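Glucanase (Clostridium thermocellum, PDB 5GXX) probably hydrolyses internal beta-1,4-glucosidic bonds of cellulose as a family 9 endoglucanase of the cellulosome. Local coordinates at residues A[21-26]-A[37-42]; A[125-130]-A[475-480]; A[52-57]-A[119-124]; A[31-36]-A[439-444]; A[42-47]-A[107-112]. The protein carries 1 engineered substitution. One frame throughout, in Å; residues are numbered along the deposited sequence.

Contact 1 (A[21-26]-A[37-42]); sequences QQAGPL and DATMND
With CG anti to its carbonyl carbon (chi1 -71°), Asp37 swings its carboxylate across to Pro25 and Leu26, while bends at chi2 and chi3 fold Met40 back over Gly24 and Pro25. The contact joins two parts of the long loop between helix 7-20 and strand 56-57 in the catalytic domain, and includes a type I beta turn from Thr39 to Asp42. Asp37 OD1 accepts the Leu26 N-H at 2.8 Å, nearly in line with its C-O bond and with an N-H...O angle of 164°; a water bridges the same oxygen to Leu26 O. Gly24 N donates to Ala38 O at 2.9 Å in a more bent bond. The peptide between Gly24 and Pro25 is cis, and the sulfur of Met40 rests on it, SD being 3.5 Å from both Gly24 C and Pro25 N. The Thr39 hydroxyl bonds Tyr49 outside the pair. Beyond the sulfur, Met40 crosses the proline ring at about a right angle, its CE methyl 3.8 Å from Pro25 CB.

Contact 2 (A[125-130]-A[475-480]); sequences AEVIEK and ARLIKD
Val127 CG1 meets Leu477 CD2 at 3.8 Å, the two side chains crossing at a slant, and the other leucine methyl, CD1, lies 4.0 Å from Lys130 CG. Leu477 thus touches both Val127 and Lys130, CD2 meeting both and CD1 lying against the aliphatic part of the lysine, whose amine goes on to Thr538. Next to this apolar patch, Glu126 CB closes to 3.1 Å of Ala475 O. A bend at chi2 (79°) curls the glutamate back so that OE1 comes 3.8 Å from Ala475 CB. A water joins the two segments here, donating to Glu126 OE1 at 2.6 Å and accepting from Ala475 N at 2.9 Å. Glu126 OE2 forms a salt bridge with Arg35 NE and accepts the N-H of Gly36, while Arg476 points away and forms a salt bridge with Glu446. The contact therefore seats the start of helix 128-131, in the catalytic domain, on the loop between strands 460-469 and 481-488 of the cellulose-binding domain, where Arg476 and Ile478 also pack on strand 447-456.

Contact 3 (A[52-57]-A[119-124]); sequences GDHVKF and HKWWGS
Gly52, Asp53 and His54 belong to the DAGDH sequence that lines the active-site cleft in family 9 glycosidases, and here Asp53 meets His119, whose side chain lies about 3 Å from a bound Tris molecule. His119 NE2 donates to Asp53 OD2 at 2.7 Å. The oxygen lies close to the imidazole plane, at the ring edge, whereas the donor reaches the carboxylate on its anti side, 18° out of plane; the two flat groups are turned 48° against each other. Asp53 holds CG between its backbone N and carbonyl carbon (chi1 62°), which sends OD2 to the histidine while OD1 takes the N-H of Ala51, so both oxygens are engaged. Further along the segment, His54 presents its ring edge to Gly123 O, with CE1 3.1 Å from that buried oxygen, which has no hydrogen-bonding partner in the model. His54 NE2 bonds Thr365, and ND1 sits 4.4 Å from Trp121 CZ3. A histidine paired in this way with the second aspartate of DAGDH is consistent with the substrate cleft of a family 9 cellulase.

Contact 4 (A[31-36]-A[439-444]); sequences RVEWRG and PPEQRD
Glu33 reaches from its turn, Val32 to Arg35, to the chain at 439-444: its CB lies 4.2 Å from Arg443 NH2, CG is held between backbone N and carbonyl carbon (chi1 64°), and the rest of the chain runs out extended. At its tip the two oxygens part company. OE1 forms a salt bridge with Arg443 NH2 at 2.7 Å, nearly straight at 172° and in the guanidinium plane, although the carboxylate plane is turned 55° from it. A water links the same oxygen to Arg443 NE and Glu441 O. OE2 uses its syn lone pair for Glu441 N at 2.8 Å, and a second water ties it to Pro439 O. Glu441 in turn sets its carboxylate almost parallel to the Trp34 indole, Glu441 OE2 lying 3.4 Å from Trp34 CD1, and bonds His382, Trp473 and Val383; His382 also stacks on Trp34. Glu33 OE2 and Glu441 OE1 are 4.3 Å apart, a like-charge proximity that Arg443 and the surrounding N-H groups probably offset at this partly water-bridged surface.

Contact 5 (A[42-47]-A[107-112]); sequences DEVLGG and SVVYQI
Ile112, at the end of strand 108-112, drives its CG2 methyl against the carboxylate of Asp42, 3.3 Å from CG, and this is the tight end of the contact. The methyl is anti to the isoleucine backbone N, and it sits 3.5 Å from OD1 and 3.4 Å from OD2 of Asp42. The other branch of Ile112 runs along the loop, its CD1 lying 3.8 Å from Val44 N and 4.1 Å from Glu43 CB. Val44 and Val109 meet tip to tip, CG2 to CG2 at 3.7 Å, and the Val44 methyl also comes within 3.8 Å of CG1 on Val109. Tyr98 of helix 85-101 touches both Val44 and Ile112, and Ala101 packs on Val44, while Val109 and Ile112 rest on Val138 and Tyr136 of strand 136-139. The looser margin belongs to the exposed Glu43: its CG stays 4.4 Å from Val109 CG2, a bend at chi2 (70°) helps lead the carboxylate away, and OE2 makes a weak, long ion pair with Arg104. The two segments are held together by van der Waals contacts without hydrogen bonds; the carboxylate of Asp42, pressed against a methyl, finds its polar partners outside them, OD1 in a salt bridge with Arg134 and OD2 beside the Thr39 hydroxyl.

From the N terminus, contact 1 closes a short loop after helix 7-20, and segment 31-36 within it reaches forward to 439-444, so contacts 1 and 4 cross. Contact 5 then spans from 42-47 to strand 108-112 and crosses contact 3, whose segment 52-57 brings in the neighbouring strand 56-57 of the same sheet; both fall within the long span of contact 4. Contact 2 opens later, at 125-130, and crosses contact 4 by passing on to 475-480. Contacts 1, 3 and 5 consolidate the catalytic domain, whereas contact 2 joins it to the cellulose-binding domain and contact 4 to the loop between helix 412-429 and strand 447-456, with Glu126 and Arg35 coupling these two directly.

Contact 1 (A[21-26]-A[37-42])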
# COMPACT_ATOMS: atom_id res chain seq x y z
N GLN A 21 -5.53 -36.17 10.38
CA GLN A 21 -5.54 -35.22 11.49
C GLN A 21 -4.24 -35.20 12.28
O GLN A 21 -4.09 -34.42 13.22
CB GLN A 21 -6.68 -35.53 12.46
CG GLN A 21 -8.07 -35.48 11.84
CD GLN A 21 -8.43 -34.10 11.34
OE1 GLN A 21 -8.26 -33.80 10.17
NE2 GLN A 21 -8.85 -33.23 12.25
N GLN A 22 -3.31 -36.08 11.92
CA GLN A 22 -2.11 -36.23 12.74
C GLN A 22 -1.17 -35.03 12.71
O GLN A 22 -0.84 -34.52 11.64
CB GLN A 22 -1.35 -37.51 12.38
CG GLN A 22 -2.09 -38.76 12.82
CD GLN A 22 -1.38 -40.03 12.36
OE1 GLN A 22 -0.54 -40.00 11.45
NE2 GLN A 22 -1.77 -41.16 12.96
N ALA A 23 -0.77 -34.60 13.90
CA ALA A 23 0.26 -33.57 14.01
C ALA A 23 1.63 -34.24 14.00
O ALA A 23 1.75 -35.44 14.27
CB ALA A 23 0.03 -32.75 15.26
N GLY A 24 2.65 -33.47 13.65
CA GLY A 24 4.02 -33.99 13.61
C GLY A 24 4.59 -34.39 14.96
O GLY A 24 4.27 -33.81 16.00
N PRO A 25 5.52 -35.36 14.95
CA PRO A 25 5.97 -36.06 13.75
C PRO A 25 5.02 -37.20 13.36
O PRO A 25 4.49 -37.90 14.22
CB PRO A 25 7.35 -36.59 14.16
CG PRO A 25 7.19 -36.86 15.64
CD PRO A 25 6.29 -35.74 16.15
N LEU A 26 4.81 -37.37 12.06
CA LEU A 26 3.91 -38.42 11.59
C LEU A 26 4.56 -39.78 11.82
O LEU A 26 5.79 -39.91 11.71
CB LEU A 26 3.58 -38.25 10.10
CG LEU A 26 2.84 -36.98 9.66
CD1 LEU A 26 2.45 -37.04 8.20
CD2 LEU A 26 1.62 -36.67 10.49
N ASP A 37 5.16 -34.00 8.30
CA ASP A 37 5.40 -33.45 9.64
C ASP A 37 4.97 -31.99 9.67
O ASP A 37 5.22 -31.22 8.73
CB ASP A 37 6.89 -33.54 10.02
CG ASP A 37 7.34 -34.96 10.29
OD1 ASP A 37 6.51 -35.87 10.44
OD2 ASP A 37 8.58 -35.17 10.34
N ALA A 38 4.26 -31.64 10.74
CA ALA A 38 3.74 -30.29 10.90
C ALA A 38 3.77 -29.94 12.38
O ALA A 38 3.79 -30.81 13.24
CB ALA A 38 2.31 -30.19 10.34
N THR A 39 3.77 -28.63 12.65
CA THR A 39 3.78 -28.06 13.99
C THR A 39 4.84 -28.70 14.89
O THR A 39 4.60 -29.00 16.05
CB THR A 39 2.36 -27.93 14.60
OG1 THR A 39 1.77 -29.21 14.84
CG2 THR A 39 1.44 -27.19 13.63
N MET A 40 6.04 -28.87 14.31
CA MET A 40 7.15 -29.52 14.99
C MET A 40 7.73 -28.70 16.15
O MET A 40 8.50 -29.23 16.93
CB MET A 40 8.25 -29.92 14.00
CG MET A 40 7.85 -31.07 13.08
SD MET A 40 7.41 -32.61 13.90
CE MET A 40 9.01 -33.14 14.50
N ASN A 41 7.35 -27.43 16.24
CA ASN A 41 7.75 -26.59 17.37
C ASN A 41 6.77 -26.62 18.54
O ASN A 41 6.96 -25.95 19.56
CB ASN A 41 8.01 -25.15 16.90
CG ASN A 41 9.22 -25.04 15.98
OD1 ASN A 41 10.15 -25.84 16.05
ND2 ASN A 41 9.22 -24.02 15.13
N ASP A 42 5.71 -27.42 18.43
CA ASP A 42 4.74 -27.50 19.50
C ASP A 42 5.35 -28.01 20.81
O ASP A 42 6.29 -28.82 20.81
CB ASP A 42 3.57 -28.41 19.11
CG ASP A 42 2.61 -27.73 18.15
OD1 ASP A 42 2.78 -26.54 17.82
OD2 ASP A 42 1.67 -28.44 17.72
O HOH W 1 3.12 -31.38 16.46
O HOH W 2 7.46 -38.46 10.15

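Contact 2 (A[125-130]-A[475-480])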
# COMPACT_ATOMS: atom_id res chain seq x y z
N ALA A 125 -1.42 -27.32 7.33
CA ALA A 125 -0.72 -27.62 8.57
C ALA A 125 0.79 -27.41 8.48
O ALA A 125 1.40 -26.82 9.37
CB ALA A 125 -1.02 -29.07 8.99
N GLU A 126 1.39 -27.90 7.40
CA GLU A 126 2.84 -27.96 7.29
C GLU A 126 3.52 -26.60 7.18
O GLU A 126 4.75 -26.50 7.37
CB GLU A 126 3.25 -28.82 6.10
CG GLU A 126 2.88 -30.31 6.17
CD GLU A 126 1.43 -30.62 5.85
OE1 GLU A 126 0.66 -29.72 5.41
OE2 GLU A 126 1.05 -31.80 6.07
N VAL A 127 2.75 -25.56 6.87
CA VAL A 127 3.34 -24.23 6.70
C VAL A 127 2.87 -23.22 7.76
O VAL A 127 3.28 -22.06 7.72
CB VAL A 127 3.12 -23.67 5.27
CG1 VAL A 127 3.85 -24.57 4.25
CG2 VAL A 127 1.65 -23.54 4.95
N ILE A 128 2.07 -23.65 8.74
CA ILE A 128 1.49 -22.70 9.71
C ILE A 128 2.53 -21.96 10.57
O ILE A 128 2.27 -20.83 11.01
CB ILE A 128 0.39 -23.35 10.60
CG1 ILE A 128 -0.47 -22.27 11.28
CG2 ILE A 128 1.01 -24.28 11.63
CD1 ILE A 128 -1.73 -22.81 11.93
N GLU A 129 3.69 -22.57 10.81
CA GLU A 129 4.72 -21.91 11.61
C GLU A 129 5.36 -20.71 10.92
O GLU A 129 5.97 -19.88 11.59
CB GLU A 129 5.78 -22.92 12.06
CG GLU A 129 5.20 -23.98 12.99
CD GLU A 129 6.20 -25.05 13.39
OE1 GLU A 129 7.16 -25.31 12.63
OE2 GLU A 129 6.00 -25.67 14.45
N LYS A 130 5.20 -20.60 9.60
CA LYS A 130 5.62 -19.40 8.88
C LYS A 130 4.65 -18.25 9.11
O LYS A 130 5.05 -17.09 9.00
CB LYS A 130 5.76 -19.67 7.37
CG LYS A 130 6.85 -20.68 6.99
CD LYS A 130 8.27 -20.23 7.35
CE LYS A 130 8.74 -19.01 6.59
NZ LYS A 130 10.25 -18.95 6.58
N ALA A 475 2.04 -29.84 1.45
CA ALA A 475 2.55 -28.47 1.56
C ALA A 475 3.93 -28.50 2.22
O ALA A 475 4.15 -29.27 3.15
CB ALA A 475 1.58 -27.61 2.38
N ARG A 476 4.88 -27.70 1.73
CA ARG A 476 6.25 -27.81 2.23
C ARG A 476 7.04 -26.57 1.87
O ARG A 476 6.57 -25.74 1.08
CB ARG A 476 6.94 -29.07 1.69
CG ARG A 476 7.09 -29.12 0.18
CD ARG A 476 7.52 -30.51 -0.32
NE ARG A 476 7.67 -30.55 -1.77
CZ ARG A 476 6.66 -30.64 -2.64
NH1 ARG A 476 5.40 -30.72 -2.22
NH2 ARG A 476 6.92 -30.67 -3.94
N LEU A 477 8.23 -26.51 2.43
CA LEU A 477 9.15 -25.38 2.31
C LEU A 477 10.44 -25.88 1.68
O LEU A 477 10.99 -26.91 2.10
CB LEU A 477 9.44 -24.82 3.70
CG LEU A 477 8.17 -24.40 4.45
CD1 LEU A 477 8.48 -24.12 5.91
CD2 LEU A 477 7.42 -23.22 3.83
N ILE A 478 10.90 -25.16 0.65
CA ILE A 478 12.20 -25.42 0.04
C ILE A 478 13.09 -24.18 0.21
O ILE A 478 12.74 -23.08 -0.24
CB ILE A 478 12.10 -25.79 -1.46
CG1 ILE A 478 11.30 -27.09 -1.66
CG2 ILE A 478 13.49 -25.94 -2.06
CD1 ILE A 478 10.94 -27.44 -3.11
N LYS A 479 14.25 -24.38 0.83
CA LYS A 479 15.14 -23.24 1.06
C LYS A 479 15.96 -22.84 -0.18
O LYS A 479 16.05 -21.66 -0.51
CB LYS A 479 16.04 -23.50 2.27
CG LYS A 479 16.92 -22.31 2.69
CD LYS A 479 17.96 -22.74 3.72
CE LYS A 479 18.77 -21.56 4.26
NZ LYS A 479 19.34 -20.62 3.26
N ASP A 480 16.52 -23.82 -0.87
CA ASP A 480 17.48 -23.52 -1.93
C ASP A 480 16.78 -23.40 -3.28
O ASP A 480 17.05 -24.18 -4.19
CB ASP A 480 18.58 -24.59 -1.94
CG ASP A 480 19.43 -24.57 -0.67
OD1 ASP A 480 19.47 -23.53 0.02
OD2 ASP A 480 20.06 -25.61 -0.37
O HOH W 3 -0.30 -30.47 3.08

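Contact 3 (A[52-57]-A[119-124])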
# COMPACT_ATOMS: atom_id res chain seq x y z
N GLY A 52 -11.07 -28.92 11.16
CA GLY A 52 -10.40 -28.45 9.95
C GLY A 52 -9.41 -27.34 10.23
O GLY A 52 -8.97 -26.64 9.32
N ASP A 53 -9.05 -27.26 11.52
CA ASP A 53 -8.12 -26.29 12.07
C ASP A 53 -6.85 -26.98 12.54
O ASP A 53 -6.60 -28.14 12.24
CB ASP A 53 -8.79 -25.55 13.24
CG ASP A 53 -9.17 -26.46 14.40
OD1 ASP A 53 -9.10 -27.69 14.20
OD2 ASP A 53 -9.50 -25.94 15.50
N HIS A 54 -6.03 -26.26 13.30
CA HIS A 54 -4.77 -26.84 13.74
C HIS A 54 -4.54 -26.74 15.25
O HIS A 54 -3.41 -26.87 15.74
CB HIS A 54 -3.60 -26.29 12.91
CG HIS A 54 -3.78 -26.51 11.44
ND1 HIS A 54 -4.11 -25.51 10.56
CD2 HIS A 54 -3.76 -27.66 10.72
CE1 HIS A 54 -4.26 -26.03 9.35
NE2 HIS A 54 -4.06 -27.33 9.42
N VAL A 55 -5.61 -26.54 16.00
CA VAL A 55 -5.52 -26.54 17.46
C VAL A 55 -5.56 -27.97 17.98
O VAL A 55 -6.28 -28.80 17.45
CB VAL A 55 -6.67 -25.73 18.08
CG1 VAL A 55 -6.51 -25.65 19.61
CG2 VAL A 55 -6.71 -24.33 17.50
N LYS A 56 -4.78 -28.24 19.03
CA LYS A 56 -4.91 -29.47 19.80
C LYS A 56 -5.74 -29.12 21.04
O LYS A 56 -5.29 -28.46 21.98
CB LYS A 56 -3.53 -30.08 20.11
CG LYS A 56 -2.63 -30.29 18.90
CD LYS A 56 -1.31 -30.93 19.32
CE LYS A 56 -0.31 -30.88 18.21
NZ LYS A 56 0.96 -31.48 18.69
N PHE A 57 -7.01 -29.53 21.02
CA PHE A 57 -7.95 -29.30 22.11
C PHE A 57 -8.11 -30.60 22.88
O PHE A 57 -8.78 -31.51 22.39
CB PHE A 57 -9.34 -28.89 21.61
CG PHE A 57 -9.47 -27.45 21.16
CD1 PHE A 57 -9.38 -26.41 22.07
CD2 PHE A 57 -9.83 -27.15 19.85
CE1 PHE A 57 -9.59 -25.09 21.65
CE2 PHE A 57 -10.03 -25.84 19.41
CZ PHE A 57 -9.91 -24.80 20.33
N HIS A 119 -7.86 -20.00 13.93
CA HIS A 119 -9.01 -19.98 13.04
C HIS A 119 -9.02 -18.80 12.08
O HIS A 119 -9.63 -18.86 11.02
CB HIS A 119 -10.29 -20.02 13.88
CG HIS A 119 -10.48 -21.33 14.57
ND1 HIS A 119 -11.60 -21.64 15.30
CD2 HIS A 119 -9.68 -22.43 14.62
CE1 HIS A 119 -11.49 -22.86 15.79
NE2 HIS A 119 -10.34 -23.36 15.38
N LYS A 120 -8.29 -17.74 12.42
CA LYS A 120 -8.27 -16.57 11.56
C LYS A 120 -7.53 -16.82 10.24
O LYS A 120 -7.74 -16.11 9.25
CB LYS A 120 -7.64 -15.41 12.33
CG LYS A 120 -7.96 -14.04 11.78
CD LYS A 120 -7.34 -12.99 12.71
CE LYS A 120 -7.05 -11.69 11.98
NZ LYS A 120 -8.18 -11.27 11.10
N TRP A 121 -6.69 -17.86 10.22
CA TRP A 121 -5.83 -18.14 9.07
C TRP A 121 -6.29 -19.44 8.40
O TRP A 121 -6.63 -20.40 9.09
CB TRP A 121 -4.38 -18.27 9.53
CG TRP A 121 -3.39 -18.63 8.45
CD1 TRP A 121 -2.87 -17.81 7.50
CD2 TRP A 121 -2.82 -19.93 8.22
NE1 TRP A 121 -1.99 -18.51 6.70
CE2 TRP A 121 -1.94 -19.81 7.12
CE3 TRP A 121 -2.96 -21.17 8.85
CZ2 TRP A 121 -1.20 -20.89 6.63
CZ3 TRP A 121 -2.23 -22.24 8.36
CH2 TRP A 121 -1.35 -22.09 7.26
N TRP A 122 -6.25 -19.44 7.07
CA TRP A 122 -6.70 -20.56 6.25
C TRP A 122 -5.50 -21.04 5.43
O TRP A 122 -5.01 -20.33 4.55
CB TRP A 122 -7.87 -20.15 5.32
CG TRP A 122 -8.59 -21.36 4.77
CD1 TRP A 122 -8.33 -22.00 3.59
CD2 TRP A 122 -9.64 -22.10 5.40
NE1 TRP A 122 -9.19 -23.07 3.43
CE2 TRP A 122 -9.99 -23.16 4.54
CE3 TRP A 122 -10.33 -21.96 6.61
CZ2 TRP A 122 -11.01 -24.07 4.84
CZ3 TRP A 122 -11.33 -22.87 6.92
CH2 TRP A 122 -11.64 -23.93 6.06
N GLY A 123 -4.98 -22.22 5.75
CA GLY A 123 -3.84 -22.77 5.02
C GLY A 123 -3.44 -24.10 5.62
O GLY A 123 -4.05 -24.55 6.59
N SER A 124 -2.41 -24.72 5.05
CA SER A 124 -2.06 -26.10 5.34
C SER A 124 -1.20 -26.23 6.59
O SER A 124 -0.34 -25.38 6.87
CB SER A 124 -1.35 -26.72 4.13
OG SER A 124 -2.24 -26.77 3.02

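Contact 4 (A[31-36]-A[439-444])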
# COMPACT_ATOMS: atom_id res chain seq x y z
N ARG A 31 -0.71 -42.96 6.02
CA ARG A 31 -1.04 -43.35 4.66
C ARG A 31 -1.46 -42.16 3.80
O ARG A 31 -1.94 -42.35 2.68
CB ARG A 31 -2.18 -44.36 4.66
CG ARG A 31 -1.84 -45.71 5.28
CD ARG A 31 -3.10 -46.55 5.42
NE ARG A 31 -3.98 -46.10 6.51
CZ ARG A 31 -5.19 -46.57 6.74
NH1 ARG A 31 -5.73 -47.49 5.93
NH2 ARG A 31 -5.88 -46.10 7.77
N VAL A 32 -1.25 -40.95 4.30
CA VAL A 32 -1.82 -39.76 3.67
C VAL A 32 -0.74 -39.00 2.90
O VAL A 32 0.12 -38.36 3.51
CB VAL A 32 -2.48 -38.85 4.71
CG1 VAL A 32 -3.31 -37.78 4.00
CG2 VAL A 32 -3.39 -39.65 5.66
N GLU A 33 -0.78 -39.06 1.57
CA GLU A 33 0.31 -38.57 0.73
C GLU A 33 0.44 -37.06 0.82
O GLU A 33 1.54 -36.53 0.62
CB GLU A 33 0.10 -38.98 -0.74
CG GLU A 33 -1.13 -38.38 -1.38
CD GLU A 33 -1.23 -38.75 -2.85
OE1 GLU A 33 -0.22 -38.57 -3.57
OE2 GLU A 33 -2.31 -39.21 -3.28
N TRP A 34 -0.66 -36.39 1.15
CA TRP A 34 -0.67 -34.93 1.28
C TRP A 34 -0.47 -34.44 2.71
O TRP A 34 -0.73 -33.26 3.00
CB TRP A 34 -1.97 -34.37 0.71
CG TRP A 34 -3.24 -35.05 1.17
CD1 TRP A 34 -3.81 -36.17 0.62
CD2 TRP A 34 -4.08 -34.66 2.27
NE1 TRP A 34 -4.97 -36.48 1.30
CE2 TRP A 34 -5.17 -35.56 2.30
CE3 TRP A 34 -4.04 -33.61 3.20
CZ2 TRP A 34 -6.19 -35.47 3.24
CZ3 TRP A 34 -5.07 -33.51 4.14
CH2 TRP A 34 -6.13 -34.44 4.16
N ARG A 35 -0.03 -35.31 3.62
CA ARG A 35 0.34 -34.86 4.96
C ARG A 35 1.81 -35.17 5.22
O ARG A 35 2.29 -36.27 4.94
CB ARG A 35 -0.50 -35.52 6.05
CG ARG A 35 -1.97 -35.06 6.17
CD ARG A 35 -2.15 -33.55 6.44
NE ARG A 35 -1.07 -33.07 7.30
CZ ARG A 35 -0.97 -33.40 8.59
NH1 ARG A 35 -1.95 -34.07 9.22
NH2 ARG A 35 0.10 -33.03 9.29
N GLY A 36 2.53 -34.18 5.76
CA GLY A 36 3.89 -34.38 6.25
C GLY A 36 3.97 -33.92 7.69
O GLY A 36 2.96 -33.46 8.23
N PRO A 439 -6.10 -44.57 -3.15
CA PRO A 439 -5.54 -44.43 -4.49
C PRO A 439 -4.81 -43.10 -4.61
O PRO A 439 -5.14 -42.15 -3.90
CB PRO A 439 -6.79 -44.43 -5.38
CG PRO A 439 -7.86 -43.89 -4.52
CD PRO A 439 -7.56 -44.40 -3.14
N PRO A 440 -3.79 -43.04 -5.48
CA PRO A 440 -3.00 -41.82 -5.62
C PRO A 440 -3.84 -40.70 -6.20
O PRO A 440 -4.71 -40.92 -7.04
CB PRO A 440 -1.87 -42.22 -6.59
CG PRO A 440 -1.90 -43.71 -6.66
CD PRO A 440 -3.31 -44.13 -6.34
N GLU A 441 -3.58 -39.48 -5.74
CA GLU A 441 -4.29 -38.30 -6.23
C GLU A 441 -3.67 -37.77 -7.52
O GLU A 441 -2.47 -37.91 -7.75
CB GLU A 441 -4.26 -37.19 -5.17
CG GLU A 441 -5.17 -37.53 -4.00
CD GLU A 441 -5.19 -36.49 -2.88
OE1 GLU A 441 -4.41 -35.51 -2.89
OE2 GLU A 441 -6.03 -36.65 -1.97
N GLN A 442 -4.52 -37.16 -8.34
CA GLN A 442 -4.07 -36.29 -9.43
C GLN A 442 -3.47 -35.03 -8.82
O GLN A 442 -4.14 -34.34 -8.05
CB GLN A 442 -5.27 -35.92 -10.32
CG GLN A 442 -4.94 -35.02 -11.50
CD GLN A 442 -3.87 -35.59 -12.41
OE1 GLN A 442 -2.80 -34.99 -12.58
NE2 GLN A 442 -4.13 -36.76 -12.99
N ARG A 443 -2.22 -34.74 -9.14
CA ARG A 443 -1.58 -33.54 -8.62
C ARG A 443 -1.64 -32.41 -9.64
O ARG A 443 -1.89 -32.63 -10.83
CB ARG A 443 -0.14 -33.83 -8.19
CG ARG A 443 -0.07 -34.93 -7.14
CD ARG A 443 1.34 -35.22 -6.70
NE ARG A 443 1.33 -36.26 -5.67
CZ ARG A 443 2.38 -36.60 -4.92
NH1 ARG A 443 3.54 -35.98 -5.07
NH2 ARG A 443 2.25 -37.54 -4.00
N ASP A 444 -1.49 -31.18 -9.15
CA ASP A 444 -1.26 -30.06 -10.06
C ASP A 444 0.10 -29.47 -9.73
O ASP A 444 0.84 -30.04 -8.93
CB ASP A 444 -2.45 -29.09 -10.14
CG ASP A 444 -3.06 -28.73 -8.79
OD1 ASP A 444 -2.33 -28.71 -7.77
OD2 ASP A 444 -4.26 -28.41 -8.76
O HOH W 4 -0.40 -38.70 -6.08
O HOH W 5 -4.03 -40.61 -1.81

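Contact 5 (A[42-47]-A[107-112])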
# COMPACT_ATOMS: atom_id res chain seq x y z
N ASP A 42 5.71 -27.42 18.43
CA ASP A 42 4.74 -27.50 19.50
C ASP A 42 5.35 -28.01 20.81
O ASP A 42 6.29 -28.82 20.81
CB ASP A 42 3.57 -28.41 19.11
CG ASP A 42 2.61 -27.73 18.15
OD1 ASP A 42 2.78 -26.54 17.82
OD2 ASP A 42 1.67 -28.44 17.72
N GLU A 43 4.82 -27.52 21.92
CA GLU A 43 5.31 -27.91 23.25
C GLU A 43 5.16 -29.41 23.53
O GLU A 43 6.01 -30.02 24.17
CB GLU A 43 4.60 -27.09 24.32
CG GLU A 43 4.99 -27.43 25.77
CD GLU A 43 6.41 -27.00 26.11
OE1 GLU A 43 6.98 -26.17 25.37
OE2 GLU A 43 6.97 -27.49 27.11
N VAL A 44 4.05 -29.97 23.05
CA VAL A 44 3.85 -31.42 23.07
C VAL A 44 3.59 -31.86 21.64
O VAL A 44 2.71 -31.32 20.95
CB VAL A 44 2.64 -31.83 23.94
CG1 VAL A 44 2.53 -33.34 24.01
CG2 VAL A 44 2.78 -31.23 25.34
N LEU A 45 4.36 -32.85 21.20
CA LEU A 45 4.30 -33.31 19.82
C LEU A 45 3.25 -34.39 19.62
O LEU A 45 2.79 -35.01 20.57
CB LEU A 45 5.67 -33.84 19.41
CG LEU A 45 6.81 -32.82 19.44
CD1 LEU A 45 8.13 -33.53 19.19
CD2 LEU A 45 6.55 -31.76 18.39
N GLY A 46 2.89 -34.60 18.36
CA GLY A 46 1.89 -35.60 17.98
C GLY A 46 0.46 -35.24 18.33
O GLY A 46 0.14 -34.06 18.49
N GLY A 47 -0.37 -36.26 18.49
CA GLY A 47 -1.79 -36.04 18.75
C GLY A 47 -2.51 -35.57 17.50
O GLY A 47 -1.93 -35.57 16.40
N SER A 107 -0.20 -31.09 37.04
CA SER A 107 -0.92 -30.40 35.97
C SER A 107 -0.62 -31.10 34.65
O SER A 107 0.21 -32.00 34.59
CB SER A 107 -0.51 -28.93 35.89
OG SER A 107 0.89 -28.80 35.80
N VAL A 108 -1.33 -30.72 33.59
CA VAL A 108 -1.06 -31.26 32.26
C VAL A 108 -1.05 -30.10 31.27
O VAL A 108 -1.66 -29.06 31.56
CB VAL A 108 -2.12 -32.32 31.82
CG1 VAL A 108 -2.12 -33.52 32.77
CG2 VAL A 108 -3.53 -31.71 31.70
N VAL A 109 -0.37 -30.27 30.15
CA VAL A 109 -0.59 -29.43 28.97
C VAL A 109 -1.95 -29.86 28.45
O VAL A 109 -2.14 -31.04 28.15
CB VAL A 109 0.46 -29.67 27.87
CG1 VAL A 109 0.08 -28.93 26.59
CG2 VAL A 109 1.85 -29.22 28.33
N TYR A 110 -2.89 -28.92 28.34
CA TYR A 110 -4.25 -29.25 27.91
C TYR A 110 -4.68 -28.62 26.59
O TYR A 110 -5.80 -28.86 26.13
CB TYR A 110 -5.27 -28.94 29.02
CG TYR A 110 -5.60 -27.48 29.26
CD1 TYR A 110 -4.85 -26.70 30.14
CD2 TYR A 110 -6.70 -26.88 28.64
CE1 TYR A 110 -5.18 -25.36 30.38
CE2 TYR A 110 -7.03 -25.54 28.85
CZ TYR A 110 -6.27 -24.79 29.74
OH TYR A 110 -6.59 -23.47 29.95
N GLN A 111 -3.82 -27.80 25.99
CA GLN A 111 -4.10 -27.21 24.70
C GLN A 111 -2.82 -26.79 24.00
O GLN A 111 -1.88 -26.31 24.64
CB GLN A 111 -5.04 -26.01 24.87
CG GLN A 111 -5.54 -25.41 23.57
CD GLN A 111 -6.69 -24.47 23.77
OE1 GLN A 111 -7.64 -24.75 24.50
NE2 GLN A 111 -6.65 -23.34 23.07
N ILE A 112 -2.76 -26.97 22.69
CA ILE A 112 -1.68 -26.41 21.88
C ILE A 112 -2.33 -25.55 20.80
O ILE A 112 -3.17 -26.03 20.04
CB ILE A 112 -0.79 -27.46 21.17
CG1 ILE A 112 -0.18 -28.48 22.14
CG2 ILE A 112 0.30 -26.78 20.32
CD1 ILE A 112 0.79 -27.94 23.18